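Local coordinates for protein fiber (Human adenovirus 26, PDB 6FJN) that forms the trimeric knob of the adenovirus fiber and probably attaches the virion to receptors on the host cell, at residues 128-133 with 167-172; 122-127 with 142-147; 138-143 with 158-163; 60-65 with 74-79. All coordinates share one frame; numbering follows the deposited sequence. Where two conformers were deposited one is given.

Contact 1. Residues 128-133 with 167-172; sequences VYLGAL and SAQQFD
Leu130 reaches from a type II beta turn, Tyr129 to Ala132, into the loop 167-172 of the knob domain, and its isobutyl group packs against that loop. The turn begins at the last residue of strand 123-129. From CB, which lies 4.0 Å from Asp172 O, the chain runs past the same oxygen at CG. There it forks: Leu130 CD1 meets Phe171 CD2 at 3.7 Å, while CD2 of Leu130 goes to the amide of Gln169, 3.6 Å from NE2, and also approaches Gln170 O. CG stands anti to the backbone N (chi1 -161°), which carries it to Asp172 O, and the side chains of Leu130 and Phe171 cross at about a right angle.

The polar tie lies beside this packing. Gly131 N donates to Asp172 O over 2.8 Å with an N-H...O angle of 165°, the donor tilted out of the carbonyl plane. Gly131 has a phi of 66°, a positive value that favours glycine.

Beyond the two segments, Gln169 OE1 is hydrogen-bonded to Gln136, and the Phe171 ring also meets Trp162. Asp172 turns its carboxylate to a subunit boundary, where OD2 pairs with Lys117 NZ and Ser120 N of the second subunit. On its main chain, Asp172 O also receives a CA-H...O contact from Leu130 CA, 3.3 Å away.

Contact 2. Residues 122-127 with 142-147; sequences TKIISN and IAFNQE
Ile124 and Ile142 exchange two backbone hydrogen bonds, N to O in each direction and both 2.8 Å long, with the donors in the plane of the accepting carbonyls. A third bond extends the pairing toward the strand ends: Phe144 N donates to Thr122 O at 2.9 Å, and a C=O...N angle of 168° puts this donor nearly in line with the carbonyl. Between these bonds sits the non-hydrogen-bonded pair Lys123 and Ala143, where the alpha carbons close to 4.4 Å and Lys123 CA lies 3.1 Å from Ile142 O.

On the face of Ile124 and Ile142, Ile124 CD1 meets the edge of the Phe144 ring, in its plane, 3.7 Å from CE2. On the other face Lys123 CG rests on Ala143 CB at 3.9 Å, and the extended lysine chain then leads away. Strands 123-129 and 137-144 are the arms of an antiparallel beta hairpin in the knob's four-stranded sheet; the axes of 123-127 and 142-144 run antiparallel at 176°.

Past the hairpin pairing, Gln146 lays its amide against Thr122, crossing it at about a right angle with NE2 near CG2 and CB. The bend at chi2 (-52°) turns CD back toward the strand end; from there NE2 donates to Phe144 O at 2.8 Å while also bonding to Pro109 O, and OE1 takes a bond from Asn118. Thr122 OG1 is bonded to Tyr119 O. The Phe144 ring meets Tyr180 and Tyr108, and Lys123 packs on Ala132 of the third subunit.

Contact 3. Residues 138-143 with 158-163; sequences VIITIA and FTFTWQ
Ile139 and Thr161, and two residues further on Thr141 and Thr159, form the hydrogen-bonded pairs of an antiparallel hairpin whose strand axes, 138-143 and 158-161, approach to 4.7 Å at 158°. Each pair is closed by two N-H...O bonds; Thr141 N to Thr159 O and Thr159 N to Thr141 O are both 2.8 Å. This is the pairing of strands 137-144 and 154-161, the two inner strands of the knob's four-stranded sheet.

The non-hydrogen-bonded pairs supply the buried face. Ile140 and Phe160 lie side by side and point the same way, with Ile140 CD1 3.8 Å from Phe160 CE2. Ile140 CG1 stands anti to the backbone N (chi1 -173°), which sets it against the same ring carbon. Ile142 and Phe158 repeat the alignment: Ile142 CG1 lies 3.9 Å from Phe158 CD1, and CG2 and CD1 of Ile142 also reach CD1 and CE1 of the ring. Val138 CG1 comes to the edge of the Phe160 ring, near its plane and 3.8 Å from Phe160 CB, and also touches Trp162 CE3. Phe176 and Phe178 of strand 176-181 pack on this face, while Trp162 stacks with Tyr166.

On the opposite face, waters bridge the polar atoms of the threonines. One water donates to Thr141 O and is bonded to Thr159 OG1. Another is bonded to Thr141 OG1 at 2.7 Å and gives a weak bond to Thr159 O. Thr161 OG1, hydrogen-bonded to Asp58, accepts a bond from this second water at 2.9 Å.

Contact 4. Residues 60-65 with 74-79; sequences KISLLF and SSSLSK
Ser76 and Ser62 grip each other through two hydrogen bonds, both 2.8 Å: Ser62 N donates to Ser76 OG, almost straight at 173°, and Ser76 N returns a bond to Ser62 O in the plane of that carbonyl. One residue thus offers both a side-chain acceptor and a main-chain donor to an edge strand, 58-65, of the knob's four-stranded sheet. Leu64 N, the next amide on the same edge, donates to Ser75 OG over 2.9 Å. Two serine hydroxyls therefore accept strand amides at a place where the loop 74-79 forms no regular strand, and the touching parts run 114° apart.

Ser76 OG stands anti to its own carbonyl carbon and beside its backbone N (chi1 -55°), which brings the hydroxyl and amide to the same partner residue. Ser75 OG is also hydrogen-bonded to Leu72 O, a second partner for the hydroxyl.

Packing continues around the bonds. Leu64 passes Ser75 OG with its CB and extends CD1 to within 3.7 Å of Ser74 OG. Ile61 CG2 touches Ser76 CB at 3.9 Å. Leu63 also packs on Leu24 and Leu26 of strand 22-31, in the other sheet, and the other long edge of strand 58-65 pairs with strand 154-161. Leu63 and Leu77 approach each other obliquely, methyl to methyl, with 3.9 Å between Leu63 CD2 and Leu77 CD2.

Overall arrangement
Contacts 2, 3 and 4 follow one four-stranded antiparallel sheet, ordered 123-129, 137-144, 154-161 and 58-65. Contacts 2 and 3 share Ile142 and Ala143 on strand 137-144, their centres 9 Å apart. Contact 4 borders contact 3 through the probable bond of Ile61 N to Phe158 O (2.8 Å), and Lys60 NZ forms a salt bridge with Glu147 OE2 of contact 2 at 2.8 Å. Contact 1 lies at the far end of strand 123-129, centred 21 Å from contact 2, and meets contact 3 where Phe171 packs on Trp162 and Phe160. In contact 2 the Phe144 side chain is about 9 Å from that of Thr182, which binds L-glutamate in another structure; none is bound to this chain.

Contact 1. Residues 128-133 with 167-172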
# COMPACT_ATOMS: atom_id res chain seq x y z
N VAL A 128 0.91 9.12 -7.75
CA VAL A 128 2.10 8.52 -8.34
C VAL A 128 2.89 9.67 -8.98
O VAL A 128 2.44 10.83 -8.91
CB VAL A 128 1.76 7.40 -9.33
CG1 VAL A 128 1.12 6.24 -8.61
CG2 VAL A 128 0.87 7.90 -10.48
N TYR A 129 4.03 9.38 -9.59
CA TYR A 129 4.94 10.47 -9.96
C TYR A 129 5.43 10.28 -11.39
O TYR A 129 5.98 9.22 -11.76
CB TYR A 129 6.10 10.58 -8.94
CG TYR A 129 5.55 11.07 -7.65
CD1 TYR A 129 4.93 10.24 -6.73
CD2 TYR A 129 5.52 12.44 -7.37
CE1 TYR A 129 4.26 10.73 -5.61
CE2 TYR A 129 4.90 12.92 -6.22
CZ TYR A 129 4.26 12.05 -5.37
OH TYR A 129 3.60 12.49 -4.21
N LEU A 130 5.20 11.30 -12.21
CA LEU A 130 5.57 11.26 -13.62
C LEU A 130 7.07 11.29 -13.78
O LEU A 130 7.76 12.17 -13.22
CB LEU A 130 4.91 12.44 -14.36
CG LEU A 130 4.87 12.16 -15.89
CD1 LEU A 130 3.51 11.80 -16.36
CD2 LEU A 130 5.66 13.03 -16.75
N GLY A 131 7.59 10.37 -14.58
CA GLY A 131 9.02 10.28 -14.77
C GLY A 131 9.78 9.87 -13.54
O GLY A 131 11.00 10.00 -13.47
N ALA A 132 9.08 9.41 -12.50
CA ALA A 132 9.70 9.13 -11.21
C ALA A 132 10.43 10.36 -10.70
O ALA A 132 11.48 10.23 -10.07
CB ALA A 132 10.58 7.89 -11.26
N LEU A 133 9.83 11.54 -10.91
CA LEU A 133 10.36 12.81 -10.41
C LEU A 133 9.45 13.28 -9.30
O LEU A 133 8.21 13.35 -9.45
CB LEU A 133 10.48 13.84 -11.53
CG LEU A 133 11.42 13.40 -12.65
CD1 LEU A 133 11.45 14.44 -13.76
CD2 LEU A 133 12.80 13.14 -12.17
N SER A 167 4.14 19.04 -20.56
CA SER A 167 4.44 19.06 -21.99
C SER A 167 5.92 18.79 -22.25
O SER A 167 6.79 19.12 -21.40
CB SER A 167 3.98 20.37 -22.63
OG SER A 167 4.59 21.46 -22.00
N ALA A 168 6.17 18.15 -23.38
CA ALA A 168 7.47 17.70 -23.85
C ALA A 168 8.02 16.56 -23.02
O ALA A 168 9.24 16.29 -23.16
CB ALA A 168 8.49 18.82 -23.90
N GLN A 169 7.23 15.94 -22.16
CA GLN A 169 7.63 14.71 -21.47
C GLN A 169 6.83 13.54 -21.99
O GLN A 169 5.70 13.67 -22.52
CB GLN A 169 7.47 14.88 -19.96
CG GLN A 169 8.40 15.92 -19.38
CD GLN A 169 8.23 16.03 -17.89
OE1 GLN A 169 7.73 17.10 -17.38
NE2 GLN A 169 8.64 15.06 -17.17
N GLN A 170 7.38 12.36 -21.74
CA GLN A 170 6.74 11.09 -22.01
C GLN A 170 5.92 10.70 -20.79
O GLN A 170 6.43 10.72 -19.65
CB GLN A 170 7.81 10.05 -22.27
CG GLN A 170 7.29 8.65 -22.55
CD GLN A 170 8.41 7.72 -22.96
OE1 GLN A 170 9.62 8.07 -22.91
NE2 GLN A 170 8.05 6.51 -23.37
N PHE A 171 4.66 10.31 -20.98
CA PHE A 171 3.89 9.80 -19.85
C PHE A 171 4.49 8.50 -19.38
O PHE A 171 4.56 7.51 -20.14
CB PHE A 171 2.42 9.64 -20.21
CG PHE A 171 1.58 9.27 -19.02
CD1 PHE A 171 1.55 7.95 -18.56
CD2 PHE A 171 0.83 10.22 -18.35
CE1 PHE A 171 0.83 7.60 -17.47
CE2 PHE A 171 0.08 9.86 -17.23
CZ PHE A 171 0.09 8.53 -16.80
N ASP A 172 4.88 8.45 -18.12
CA ASP A 172 5.40 7.24 -17.49
C ASP A 172 5.29 7.52 -16.00
O ASP A 172 5.58 8.66 -15.57
CB ASP A 172 6.85 7.00 -17.86
CG ASP A 172 7.34 5.60 -17.43
OD1 ASP A 172 6.54 4.80 -17.04
OD2 ASP A 172 8.56 5.34 -17.58

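Contact 2. Residues 122-127 with 142-147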
# COMPACT_ATOMS: atom_id res chain seq x y z
N THR A 122 -15.49 2.43 -2.94
CA THR A 122 -15.31 1.87 -4.29
C THR A 122 -14.11 2.43 -5.02
O THR A 122 -13.81 1.91 -6.11
CB THR A 122 -16.57 2.05 -5.14
OG1 THR A 122 -16.81 3.43 -5.39
CG2 THR A 122 -17.80 1.39 -4.53
N LYS A 123 -13.45 3.44 -4.47
CA LYS A 123 -12.29 4.04 -5.09
C LYS A 123 -11.12 4.04 -4.11
O LYS A 123 -11.28 4.10 -2.89
CB LYS A 123 -12.57 5.45 -5.57
CG LYS A 123 -13.49 5.46 -6.77
CD LYS A 123 -13.85 6.84 -7.23
CE LYS A 123 -14.67 6.86 -8.51
NZ LYS A 123 -14.96 8.24 -8.97
N ILE A 124 -9.93 4.04 -4.72
CA ILE A 124 -8.65 4.36 -4.09
C ILE A 124 -8.12 5.58 -4.79
O ILE A 124 -8.08 5.59 -6.04
CB ILE A 124 -7.64 3.21 -4.22
CG1 ILE A 124 -8.17 1.94 -3.60
CG2 ILE A 124 -6.29 3.62 -3.68
CD1 ILE A 124 -7.43 0.74 -4.15
N ILE A 125 -7.71 6.63 -4.06
CA ILE A 125 -7.12 7.79 -4.69
C ILE A 125 -5.80 8.05 -4.01
O ILE A 125 -5.72 8.10 -2.75
CB ILE A 125 -8.04 9.02 -4.59
CG1 ILE A 125 -9.30 8.78 -5.45
CG2 ILE A 125 -7.34 10.28 -5.07
CD1 ILE A 125 -10.38 9.82 -5.30
N SER A 126 -4.75 8.24 -4.79
CA SER A 126 -3.43 8.57 -4.23
C SER A 126 -2.64 9.29 -5.28
O SER A 126 -3.18 9.70 -6.34
CB SER A 126 -2.75 7.29 -3.74
OG SER A 126 -1.60 7.58 -2.96
N ASN A 127 -1.34 9.51 -5.04
CA ASN A 127 -0.45 10.07 -6.02
C ASN A 127 0.61 9.09 -6.46
O ASN A 127 1.14 8.32 -5.62
CB ASN A 127 0.29 11.29 -5.46
CG ASN A 127 -0.65 12.48 -5.31
OD1 ASN A 127 -0.99 13.05 -6.29
ND2 ASN A 127 -1.31 12.62 -4.17
N ILE A 142 -8.25 4.50 -8.64
CA ILE A 142 -8.62 3.13 -8.98
C ILE A 142 -10.06 2.95 -8.56
O ILE A 142 -10.39 3.23 -7.41
CB ILE A 142 -7.73 2.10 -8.33
CG1 ILE A 142 -6.25 2.45 -8.56
CG2 ILE A 142 -8.07 0.72 -8.87
CD1 ILE A 142 -5.26 1.49 -7.94
N ALA A 143 -10.92 2.48 -9.47
CA ALA A 143 -12.33 2.30 -9.16
C ALA A 143 -12.75 0.89 -9.43
O ALA A 143 -12.40 0.32 -10.48
CB ALA A 143 -13.21 3.27 -9.94
N PHE A 144 -13.57 0.33 -8.54
CA PHE A 144 -14.01 -1.05 -8.62
C PHE A 144 -15.49 -1.13 -8.92
O PHE A 144 -16.32 -0.58 -8.18
CB PHE A 144 -13.72 -1.76 -7.29
CG PHE A 144 -12.24 -1.73 -6.96
CD1 PHE A 144 -11.34 -2.52 -7.66
CD2 PHE A 144 -11.74 -0.90 -5.99
CE1 PHE A 144 -9.99 -2.46 -7.43
CE2 PHE A 144 -10.36 -0.84 -5.74
CZ PHE A 144 -9.51 -1.62 -6.49
N ASN A 145 -15.81 -1.87 -9.99
CA ASN A 145 -17.19 -2.20 -10.37
C ASN A 145 -18.07 -1.00 -10.67
O ASN A 145 -19.28 -1.08 -10.58
CB ASN A 145 -17.86 -3.14 -9.37
CG ASN A 145 -17.16 -4.45 -9.21
OD1 ASN A 145 -17.30 -5.10 -8.10
ND2 ASN A 145 -16.45 -4.91 -10.18
N GLN A 146 -17.46 0.12 -11.07
CA GLN A 146 -18.23 1.32 -11.35
C GLN A 146 -18.59 1.48 -12.81
O GLN A 146 -19.36 2.37 -13.15
CB GLN A 146 -17.52 2.57 -10.81
CG GLN A 146 -17.29 2.49 -9.30
CD GLN A 146 -18.57 2.17 -8.56
OE1 GLN A 146 -19.53 2.96 -8.60
NE2 GLN A 146 -18.67 0.99 -8.03
N GLU A 147 -18.12 0.61 -13.70
CA GLU A 147 -18.50 0.63 -15.09
C GLU A 147 -19.74 -0.21 -15.33
O GLU A 147 -19.94 -1.23 -14.72
CB GLU A 147 -17.38 0.10 -15.97
CG GLU A 147 -16.09 0.92 -15.83
CD GLU A 147 -16.29 2.37 -16.20
OE1 GLU A 147 -16.73 2.65 -17.34
OE2 GLU A 147 -15.93 3.26 -15.41

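Contact 3. Residues 138-143 with 158-163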
# COMPACT_ATOMS: atom_id res chain seq x y z
N VAL A 138 0.96 12.92 -10.02
CA VAL A 138 -0.17 12.56 -10.85
C VAL A 138 -1.13 11.83 -9.94
O VAL A 138 -0.73 10.88 -9.24
CB VAL A 138 0.28 11.67 -12.01
CG1 VAL A 138 -0.92 11.09 -12.76
CG2 VAL A 138 1.19 12.40 -12.96
N ILE A 139 -2.41 12.15 -9.99
CA ILE A 139 -3.38 11.50 -9.11
C ILE A 139 -3.74 10.20 -9.82
O ILE A 139 -4.00 10.19 -11.04
CB ILE A 139 -4.61 12.40 -8.92
CG1 ILE A 139 -4.20 13.82 -8.48
CG2 ILE A 139 -5.58 11.79 -7.95
CD1 ILE A 139 -5.33 14.81 -8.63
N ILE A 140 -3.69 9.13 -9.07
CA ILE A 140 -4.24 7.86 -9.55
C ILE A 140 -5.56 7.61 -8.81
O ILE A 140 -5.63 7.72 -7.58
CB ILE A 140 -3.27 6.68 -9.36
CG1 ILE A 140 -3.82 5.43 -10.03
CG2 ILE A 140 -2.84 6.44 -7.92
CD1 ILE A 140 -2.87 4.24 -10.02
N THR A 141 -6.60 7.29 -9.59
CA THR A 141 -7.88 6.87 -9.03
C THR A 141 -8.15 5.46 -9.53
O THR A 141 -8.26 5.26 -10.78
CB THR A 141 -9.02 7.77 -9.48
OG1 THR A 141 -8.77 9.12 -9.06
CG2 THR A 141 -10.33 7.33 -8.83
N ILE A 142 -8.25 4.50 -8.64
CA ILE A 142 -8.62 3.13 -8.98
C ILE A 142 -10.06 2.95 -8.56
O ILE A 142 -10.39 3.23 -7.41
CB ILE A 142 -7.73 2.10 -8.33
CG1 ILE A 142 -6.25 2.45 -8.56
CG2 ILE A 142 -8.07 0.72 -8.87
CD1 ILE A 142 -5.26 1.49 -7.94
N ALA A 143 -10.92 2.48 -9.47
CA ALA A 143 -12.33 2.30 -9.16
C ALA A 143 -12.75 0.89 -9.43
O ALA A 143 -12.40 0.32 -10.48
CB ALA A 143 -13.21 3.27 -9.94
N PHE A 158 -8.37 2.50 -13.96
CA PHE A 158 -7.24 3.30 -13.48
C PHE A 158 -7.29 4.61 -14.19
O PHE A 158 -7.11 4.64 -15.43
CB PHE A 158 -5.91 2.59 -13.79
CG PHE A 158 -5.83 1.18 -13.30
CD1 PHE A 158 -5.39 0.88 -12.01
CD2 PHE A 158 -6.18 0.12 -14.11
CE1 PHE A 158 -5.34 -0.41 -11.53
CE2 PHE A 158 -6.16 -1.17 -13.63
CZ PHE A 158 -5.74 -1.43 -12.35
N THR A 159 -7.52 5.70 -13.46
CA THR A 159 -7.52 7.02 -14.05
C THR A 159 -6.33 7.77 -13.51
O THR A 159 -5.99 7.69 -12.31
CB THR A 159 -8.82 7.76 -13.69
OG1 THR A 159 -9.95 7.02 -14.18
CG2 THR A 159 -8.90 9.15 -14.31
N PHE A 160 -5.69 8.54 -14.39
CA PHE A 160 -4.56 9.37 -14.04
C PHE A 160 -4.95 10.80 -14.36
O PHE A 160 -5.38 11.08 -15.52
CB PHE A 160 -3.33 8.93 -14.83
CG PHE A 160 -2.90 7.52 -14.52
CD1 PHE A 160 -3.48 6.46 -15.19
CD2 PHE A 160 -2.03 7.25 -13.47
CE1 PHE A 160 -3.17 5.17 -14.87
CE2 PHE A 160 -1.69 5.94 -13.16
CZ PHE A 160 -2.27 4.92 -13.85
N THR A 161 -4.87 11.69 -13.37
CA THR A 161 -5.35 13.06 -13.51
C THR A 161 -4.32 14.00 -12.96
O THR A 161 -3.78 13.73 -11.86
CB THR A 161 -6.68 13.25 -12.72
OG1 THR A 161 -7.61 12.23 -13.05
CG2 THR A 161 -7.32 14.58 -13.00
N TRP A 162 -4.05 15.10 -13.63
CA TRP A 162 -3.02 16.01 -13.12
C TRP A 162 -3.35 17.42 -13.56
O TRP A 162 -4.25 17.66 -14.35
CB TRP A 162 -1.61 15.58 -13.55
CG TRP A 162 -1.37 15.54 -15.00
CD1 TRP A 162 -0.66 16.46 -15.71
CD2 TRP A 162 -1.67 14.48 -15.91
NE1 TRP A 162 -0.55 16.07 -17.03
CE2 TRP A 162 -1.15 14.85 -17.17
CE3 TRP A 162 -2.35 13.27 -15.81
CZ2 TRP A 162 -1.29 14.04 -18.30
CZ3 TRP A 162 -2.50 12.48 -16.93
CH2 TRP A 162 -1.97 12.87 -18.17
N GLN A 163 -2.59 18.36 -12.98
CA GLN A 163 -2.78 19.79 -13.19
C GLN A 163 -1.53 20.45 -13.79
O GLN A 163 -1.65 21.41 -14.56
CB GLN A 163 -3.12 20.43 -11.84
CG GLN A 163 -4.47 19.96 -11.23
CD GLN A 163 -4.50 18.57 -10.59
OE1 GLN A 163 -3.49 18.05 -9.99
NE2 GLN A 163 -5.69 17.91 -10.72
O HOH W 1 -10.64 5.09 -12.32
O HOH W 2 -7.26 10.23 -11.05

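Contact 4. Residues 60-65 with 74-79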
# COMPACT_ATOMS: atom_id res chain seq x y z
N LYS A 60 -8.24 7.59 -18.65
CA LYS A 60 -8.88 6.49 -17.97
C LYS A 60 -8.61 5.18 -18.71
O LYS A 60 -8.93 5.04 -19.93
CB LYS A 60 -10.38 6.76 -17.97
CG LYS A 60 -11.25 5.73 -17.28
CD LYS A 60 -12.73 6.11 -17.41
CE LYS A 60 -13.58 5.06 -16.73
NZ LYS A 60 -14.94 5.58 -16.68
N ILE A 61 -8.09 4.22 -18.01
CA ILE A 61 -7.83 2.86 -18.51
C ILE A 61 -8.87 1.95 -17.93
O ILE A 61 -8.98 1.81 -16.70
CB ILE A 61 -6.43 2.40 -18.07
CG1 ILE A 61 -5.33 3.36 -18.50
CG2 ILE A 61 -6.16 0.96 -18.53
CD1 ILE A 61 -5.32 3.67 -19.97
N SER A 62 -9.66 1.30 -18.77
CA SER A 62 -10.76 0.47 -18.31
C SER A 62 -10.51 -1.01 -18.55
O SER A 62 -10.26 -1.42 -19.68
CB SER A 62 -12.02 0.79 -19.07
OG SER A 62 -12.41 2.13 -18.78
N LEU A 63 -10.60 -1.81 -17.47
CA LEU A 63 -10.63 -3.27 -17.56
C LEU A 63 -12.06 -3.69 -17.22
O LEU A 63 -12.52 -3.49 -16.09
CB LEU A 63 -9.65 -3.94 -16.63
CG LEU A 63 -8.17 -3.90 -17.04
CD1 LEU A 63 -7.58 -2.50 -17.21
CD2 LEU A 63 -7.34 -4.71 -16.08
N LEU A 64 -12.75 -4.25 -18.20
CA LEU A 64 -14.13 -4.71 -18.03
C LEU A 64 -14.11 -6.22 -18.09
O LEU A 64 -13.42 -6.80 -18.94
CB LEU A 64 -14.97 -4.21 -19.21
CG LEU A 64 -14.89 -2.70 -19.48
CD1 LEU A 64 -15.78 -2.36 -20.69
CD2 LEU A 64 -15.31 -1.89 -18.28
N PHE A 65 -14.85 -6.88 -17.18
CA PHE A 65 -14.83 -8.33 -17.11
C PHE A 65 -16.23 -8.89 -17.20
O PHE A 65 -17.21 -8.27 -16.69
CB PHE A 65 -14.20 -8.82 -15.80
CG PHE A 65 -12.80 -8.30 -15.56
CD1 PHE A 65 -11.69 -8.98 -16.09
CD2 PHE A 65 -12.59 -7.14 -14.83
CE1 PHE A 65 -10.41 -8.52 -15.87
CE2 PHE A 65 -11.28 -6.70 -14.57
CZ PHE A 65 -10.23 -7.39 -15.11
N SER A 74 -13.77 -5.00 -25.39
CA SER A 74 -13.93 -3.56 -25.40
C SER A 74 -13.13 -2.83 -24.36
O SER A 74 -13.11 -1.60 -24.32
CB SER A 74 -15.40 -3.27 -25.26
OG SER A 74 -15.87 -3.86 -24.09
N SER A 75 -12.38 -3.56 -23.53
CA SER A 75 -11.45 -2.95 -22.56
C SER A 75 -10.32 -2.20 -23.23
O SER A 75 -10.00 -2.45 -24.38
CB SER A 75 -10.85 -4.04 -21.69
OG SER A 75 -11.85 -4.76 -20.96
N SER A 76 -9.72 -1.30 -22.46
CA SER A 76 -8.53 -0.58 -22.92
C SER A 76 -7.33 -1.48 -23.10
O SER A 76 -6.45 -1.21 -23.93
CB SER A 76 -8.11 0.47 -21.88
OG SER A 76 -9.19 1.35 -21.57
N LEU A 77 -7.25 -2.49 -22.26
CA LEU A 77 -6.17 -3.50 -22.24
C LEU A 77 -6.50 -4.62 -23.21
O LEU A 77 -7.63 -5.13 -23.19
CB LEU A 77 -6.07 -4.05 -20.83
CG LEU A 77 -5.08 -5.19 -20.59
CD1 LEU A 77 -3.65 -4.77 -20.87
CD2 LEU A 77 -5.22 -5.76 -19.19
N SER A 78 -5.53 -4.98 -24.02
CA SER A 78 -5.62 -6.16 -24.90
C SER A 78 -5.57 -7.48 -24.14
O SER A 78 -4.83 -7.69 -23.16
CB SER A 78 -4.42 -6.16 -25.85
OG SER A 78 -4.25 -7.43 -26.49
N LYS A 79 -6.44 -8.39 -24.61
CA LYS A 79 -6.52 -9.72 -24.05
C LYS A 79 -5.29 -10.61 -24.32
O LYS A 79 -5.07 -11.56 -23.56
CB LYS A 79 -7.76 -10.40 -24.58
CG LYS A 79 -9.05 -9.80 -24.04
CD LYS A 79 -10.31 -10.19 -24.78
CE LYS A 79 -10.53 -11.70 -24.72
NZ LYS A 79 -10.74 -12.21 -23.33